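Long-range contacts in putative pectin lyase (Geobacillus virus E2, PDB 7CHU), which forms the trimeric tailspike of a deep-sea thermophilic bacteriophage and probably recognises, and may cleave, polysaccharide on the surface of its host: residues D327-V331 and F350-T354; C346-F350 and G367-G371. All coordinates share one frame; numbering follows the deposited sequence.

Contact 1: residues D327-V331 and F350-T354; sequences DFIKV and FVNLT
Strands 329-331 and 351-353 run parallel, 4.8 Å apart and only 10° from perfect alignment, pairing Ile329 with Val351, Lys330 with Asn352 and Val331 with Leu353. Backbone bonds alternate between them: Ile329 N gives to Phe350 O, Asn352 N to Ile329 O, Val331 N to Asn352 O. At the far end Val331 O is gripped twice by one residue, at 2.9 Å from Thr354 N and 2.6 Å from Thr354 OG1; the hydroxyl reaches it because OG1 sits between the backbone N and the carbonyl carbon (chi1 73°).

On the face of Lys330 and Asn352 the polar group is built round Asp327. Asn352 ND2 donates to Asp327 OD2 at 2.9 Å, nearly straight (170°), with the oxygen in the amide plane but the donor well above the carboxylate plane. Lys330 NZ comes to the same OD2 from the other face of the carboxylate, 2.8 Å away, closing a salt bridge. Two donors from opposite faces would restrict rotation of the acid.

The other face is apolar: Val331 CG2 lies 3.8 Å from Leu353 CD2 and also touches Val351 CG1. Ahead of the strands, Phe328 and Phe350 lie side by side, CD1 of Phe350 meeting the edge of the Phe328 ring at CD2, 3.7 Å away.

This is the in-register stacking of successive coils in a right-handed parallel beta-helix of pectate-lyase type, like on like for the phenylalanines and the aliphatic pairs. Strand 307-309 flanks 329-331 on its other side, and Phe343 of strand 342-346 packs against Ile329, Val351 and Phe350.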
loop_
_atom_site.group_PDB
_atom_site.type_symbol
_atom_site.label_atom_id
_atom_site.label_comp_id
_atom_site.label_asym_id
_atom_site.label_seq_id
_atom_site.Cartn_x
_atom_site.Cartn_y
_atom_site.Cartn_z
ATOM N N ASP A 327 20.145 -6.993 14.459
ATOM C CA ASP A 327 19.681 -7.039 13.076
ATOM C C ASP A 327 18.345 -6.313 13.010
ATOM O O ASP A 327 17.543 -6.403 13.939
ATOM C CB ASP A 327 19.512 -8.476 12.582
ATOM C CG ASP A 327 20.721 -9.340 12.871
ATOM O OD1 ASP A 327 21.844 -8.944 12.492
ATOM O OD2 ASP A 327 20.545 -10.418 13.475
ATOM N N PHE A 328 18.104 -5.575 11.936
ATOM C CA PHE A 328 16.801 -4.972 11.769
ATOM C C PHE A 328 15.707 -6.044 11.594
ATOM O O PHE A 328 14.634 -5.946 12.192
ATOM C CB PHE A 328 16.772 -4.100 10.494
ATOM C CG PHE A 328 17.257 -2.682 10.686
ATOM C CD1 PHE A 328 16.696 -1.859 11.649
ATOM C CD2 PHE A 328 18.263 -2.164 9.877
ATOM C CE1 PHE A 328 17.138 -0.557 11.816
ATOM C CE2 PHE A 328 18.709 -0.864 10.040
ATOM C CZ PHE A 328 18.146 -0.060 11.012
ATOM N N ILE A 329 15.985 -7.062 10.772
ATOM C CA ILE A 329 15.074 -8.185 10.576
ATOM C C ILE A 329 15.880 -9.460 10.761
ATOM O O ILE A 329 16.757 -9.764 9.945
ATOM C CB ILE A 329 14.401 -8.192 9.194
ATOM C CG1 ILE A 329 13.729 -6.847 8.879
ATOM C CG2 ILE A 329 13.351 -9.330 9.117
ATOM C CD1 ILE A 329 13.157 -6.774 7.485
ATOM N N LYS A 330 15.562 -10.230 11.800
ATOM C CA LYS A 330 16.223 -11.507 12.066
ATOM C C LYS A 330 15.274 -12.618 11.633
ATOM O O LYS A 330 14.218 -12.813 12.245
ATOM C CB LYS A 330 16.579 -11.614 13.543
ATOM C CG LYS A 330 17.515 -12.717 13.913
ATOM C CD LYS A 330 17.641 -12.800 15.436
ATOM C CE LYS A 330 19.077 -12.948 15.906
ATOM N NZ LYS A 330 19.848 -11.648 15.864
ATOM N N VAL A 331 15.619 -13.309 10.549
ATOM C CA VAL A 331 14.706 -14.245 9.893
ATOM C C VAL A 331 15.047 -15.668 10.314
ATOM O O VAL A 331 16.216 -16.077 10.276
ATOM C CB VAL A 331 14.778 -14.118 8.360
ATOM C CG1 VAL A 331 13.855 -15.147 7.685
ATOM C CG2 VAL A 331 14.451 -12.681 7.904
ATOM N N PHE A 350 21.086 -5.778 7.997
ATOM C CA PHE A 350 19.729 -5.324 7.718
ATOM C C PHE A 350 18.778 -6.508 7.773
ATOM O O PHE A 350 17.731 -6.443 8.423
ATOM C CB PHE A 350 19.617 -4.638 6.352
ATOM C CG PHE A 350 20.435 -3.369 6.220
ATOM C CD1 PHE A 350 20.853 -2.663 7.339
ATOM C CD2 PHE A 350 20.780 -2.893 4.955
ATOM C CE1 PHE A 350 21.610 -1.510 7.205
ATOM C CE2 PHE A 350 21.527 -1.732 4.805
ATOM C CZ PHE A 350 21.950 -1.040 5.931
ATOM N N VAL A 351 19.143 -7.603 7.097
ATOM C CA VAL A 351 18.345 -8.831 7.026
ATOM C C VAL A 351 19.283 -10.002 7.297
ATOM O O VAL A 351 20.209 -10.258 6.517
ATOM C CB VAL A 351 17.645 -9.015 5.664
ATOM C CG1 VAL A 351 16.854 -10.306 5.628
ATOM C CG2 VAL A 351 16.691 -7.823 5.322
ATOM N N ASN A 352 19.045 -10.708 8.400
ATOM C CA ASN A 352 19.865 -11.837 8.826
ATOM C C ASN A 352 19.046 -13.097 8.567
ATOM O O ASN A 352 18.110 -13.394 9.308
ATOM C CB ASN A 352 20.248 -11.697 10.294
ATOM C CG ASN A 352 21.290 -12.730 10.735
ATOM O OD1 ASN A 352 21.677 -13.599 9.952
ATOM N ND2 ASN A 352 21.738 -12.629 11.990
ATOM N N LEU A 353 19.374 -13.812 7.495
ATOM C CA LEU A 353 18.695 -15.056 7.148
ATOM C C LEU A 353 19.380 -16.176 7.939
ATOM O O LEU A 353 20.434 -16.684 7.539
ATOM C CB LEU A 353 18.731 -15.271 5.639
ATOM C CG LEU A 353 18.190 -14.080 4.799
ATOM C CD1 LEU A 353 18.395 -14.253 3.316
ATOM C CD2 LEU A 353 16.695 -13.809 5.091
ATOM N N THR A 354 18.796 -16.544 9.087
ATOM C CA THR A 354 19.447 -17.484 9.995
ATOM C C THR A 354 19.067 -18.934 9.691
ATOM O O THR A 354 18.017 -19.226 9.107
ATOM C CB THR A 354 19.112 -17.178 11.463
ATOM O OG1 THR A 354 17.768 -17.555 11.747
ATOM C CG2 THR A 354 19.289 -15.706 11.778
#

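Contact 2: residues C346-F350 and G367-G371; sequences CTGYF and GQYFG
Phe350 and Phe370 meet in an offset edge-to-face pair, the edge of Phe370 turned toward the face of Phe350, with centroids 5.7 Å apart and planes at 69°. The approach begins at the beta carbon: Phe370 CB stands over the Phe350 face, 4.1 Å from the centroid and 29° off the ring normal, in a CH-pi contact. Further out, Phe370 CD2 comes to 3.8 Å from Phe350 CZ. With chi1 at 44°, Phe370 CG is held between its own backbone N and carbonyl carbon, which brings the CD2 edge of the ring to the face that CB already covers. Pro376 lies against Phe370 as well. Phe350 extends the far end of its ring along the backbone of 367-371. There CZ lies 3.6 Å from Gln368 N, while CE2 approaches Gly367 C. Gly367 brings no side chain to this tight spot.

Cys346 SG reaches Phe370 CA. Around these side chains the backbones join through two bonds. Cys346 N gives to Tyr369 O at 3.0 Å, and Gly371 N to Gly348 O at 2.9 Å. Beyond the second bond, Gly371 CA lies 3.2 Å from Thr347 O in a CA-H...O contact. Tyr369 folds back on its neighbour, Gln368 CG sitting over the centre of its ring.

The chemistry is thus neutral throughout: two peptide hydrogen bonds clasp the turns that follow strands 342-346 and 366-368, and an aromatic pair, meeting through CH-pi and edge-to-face contacts, adds apolar packing. No charged pair takes part, so successive coils of the beta-helix are joined here by backbone bonding and ring contacts alone.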
loop_
_atom_site.group_PDB
_atom_site.type_symbol
_atom_site.label_atom_id
_atom_site.label_comp_id
_atom_site.label_asym_id
_atom_site.label_seq_id
_atom_site.Cartn_x
_atom_site.Cartn_y
_atom_site.Cartn_z
ATOM N N CYS A 346 22.108 0.083 11.926
ATOM C CA CYS A 346 21.983 -1.004 12.885
ATOM C C CYS A 346 23.360 -1.606 13.171
ATOM O O CYS A 346 24.336 -1.363 12.457
ATOM C CB CYS A 346 21.037 -2.084 12.383
ATOM S SG CYS A 346 21.672 -2.934 10.882
ATOM N N THR A 347 23.429 -2.381 14.243
ATOM C CA THR A 347 24.681 -3.005 14.645
ATOM C C THR A 347 24.894 -4.364 13.986
ATOM O O THR A 347 26.032 -4.825 13.923
ATOM C CB THR A 347 24.730 -3.144 16.178
ATOM O OG1 THR A 347 23.732 -4.067 16.613
ATOM C CG2 THR A 347 24.454 -1.824 16.853
ATOM N N GLY A 348 23.839 -4.999 13.464
ATOM C CA GLY A 348 23.971 -6.261 12.752
ATOM C C GLY A 348 23.747 -6.140 11.257
ATOM O O GLY A 348 24.119 -5.133 10.648
ATOM N N TYR A 349 23.138 -7.155 10.651
ATOM C CA TYR A 349 22.697 -7.082 9.268
ATOM C C TYR A 349 21.359 -6.355 9.178
ATOM O O TYR A 349 20.587 -6.323 10.140
ATOM C CB TYR A 349 22.537 -8.477 8.682
ATOM C CG TYR A 349 23.782 -9.315 8.783
ATOM C CD1 TYR A 349 24.776 -9.206 7.825
ATOM C CD2 TYR A 349 23.955 -10.241 9.830
ATOM C CE1 TYR A 349 25.925 -9.990 7.884
ATOM C CE2 TYR A 349 25.110 -11.035 9.907
ATOM C CZ TYR A 349 26.088 -10.891 8.933
ATOM O OH TYR A 349 27.233 -11.653 8.977
ATOM N N PHE A 350 21.086 -5.778 7.997
ATOM C CA PHE A 350 19.729 -5.324 7.718
ATOM C C PHE A 350 18.778 -6.508 7.773
ATOM O O PHE A 350 17.731 -6.443 8.423
ATOM C CB PHE A 350 19.617 -4.638 6.352
ATOM C CG PHE A 350 20.435 -3.369 6.220
ATOM C CD1 PHE A 350 20.853 -2.663 7.339
ATOM C CD2 PHE A 350 20.780 -2.893 4.955
ATOM C CE1 PHE A 350 21.610 -1.510 7.205
ATOM C CE2 PHE A 350 21.527 -1.732 4.805
ATOM C CZ PHE A 350 21.950 -1.040 5.931
ATOM N N GLY A 367 19.598 1.313 1.755
ATOM C CA GLY A 367 19.890 1.691 3.119
ATOM C C GLY A 367 21.362 1.955 3.334
ATOM O O GLY A 367 22.172 1.838 2.425
ATOM N N GLN A 368 21.691 2.299 4.577
ATOM C CA GLN A 368 23.052 2.685 4.892
ATOM C C GLN A 368 23.349 2.356 6.345
ATOM O O GLN A 368 22.463 2.425 7.203
ATOM C CB GLN A 368 23.275 4.187 4.619
ATOM C CG GLN A 368 24.765 4.553 4.519
ATOM C CD GLN A 368 24.972 6.027 4.223
ATOM O OE1 GLN A 368 24.014 6.806 4.171
ATOM N NE2 GLN A 368 26.228 6.420 4.040
ATOM N N TYR A 369 24.606 1.982 6.603
ATOM C CA TYR A 369 25.171 1.815 7.943
ATOM C C TYR A 369 24.684 0.534 8.611
ATOM O O TYR A 369 24.067 0.566 9.681
ATOM C CB TYR A 369 24.876 3.027 8.840
ATOM C CG TYR A 369 25.549 4.292 8.362
ATOM C CD1 TYR A 369 26.918 4.300 8.016
ATOM C CD2 TYR A 369 24.829 5.476 8.231
ATOM C CE1 TYR A 369 27.544 5.463 7.549
ATOM C CE2 TYR A 369 25.448 6.634 7.783
ATOM C CZ TYR A 369 26.799 6.621 7.446
ATOM O OH TYR A 369 27.384 7.779 6.991
ATOM N N PHE A 370 24.935 -0.594 7.966
ATOM C CA PHE A 370 24.894 -1.878 8.647
ATOM C C PHE A 370 26.077 -1.962 9.620
ATOM O O PHE A 370 26.920 -1.059 9.708
ATOM C CB PHE A 370 24.917 -3.013 7.619
ATOM C CG PHE A 370 25.916 -2.801 6.521
ATOM C CD1 PHE A 370 27.256 -3.107 6.725
ATOM C CD2 PHE A 370 25.531 -2.258 5.303
ATOM C CE1 PHE A 370 28.185 -2.897 5.725
ATOM C CE2 PHE A 370 26.458 -2.032 4.301
ATOM C CZ PHE A 370 27.792 -2.369 4.512
ATOM N N GLY A 371 26.149 -3.066 10.357
ATOM C CA GLY A 371 27.150 -3.175 11.399
ATOM C C GLY A 371 28.561 -3.233 10.838
ATOM O O GLY A 371 28.801 -3.731 9.737
#

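From the N terminus the chain passes first through 327-331, runs on through strands 337-339 and 342-346, and returns at 350-354, where contact 1 closes one coil of the beta-helix. Contact 2 starts at 346-350, before that coil is complete, and closes at 367-371, so the two loops overlap and neither encloses the other. Phe350 belongs to both, meeting Phe328 in one and Phe370 in the other. Their centres are about 10 Å apart, and Asp327 OD1 probably accepts a hydrogen bond from Tyr349 N. Together they tie three consecutive levels at the corner joining the face of 329-331 and 351-353 to that of 342-346 and 366-368.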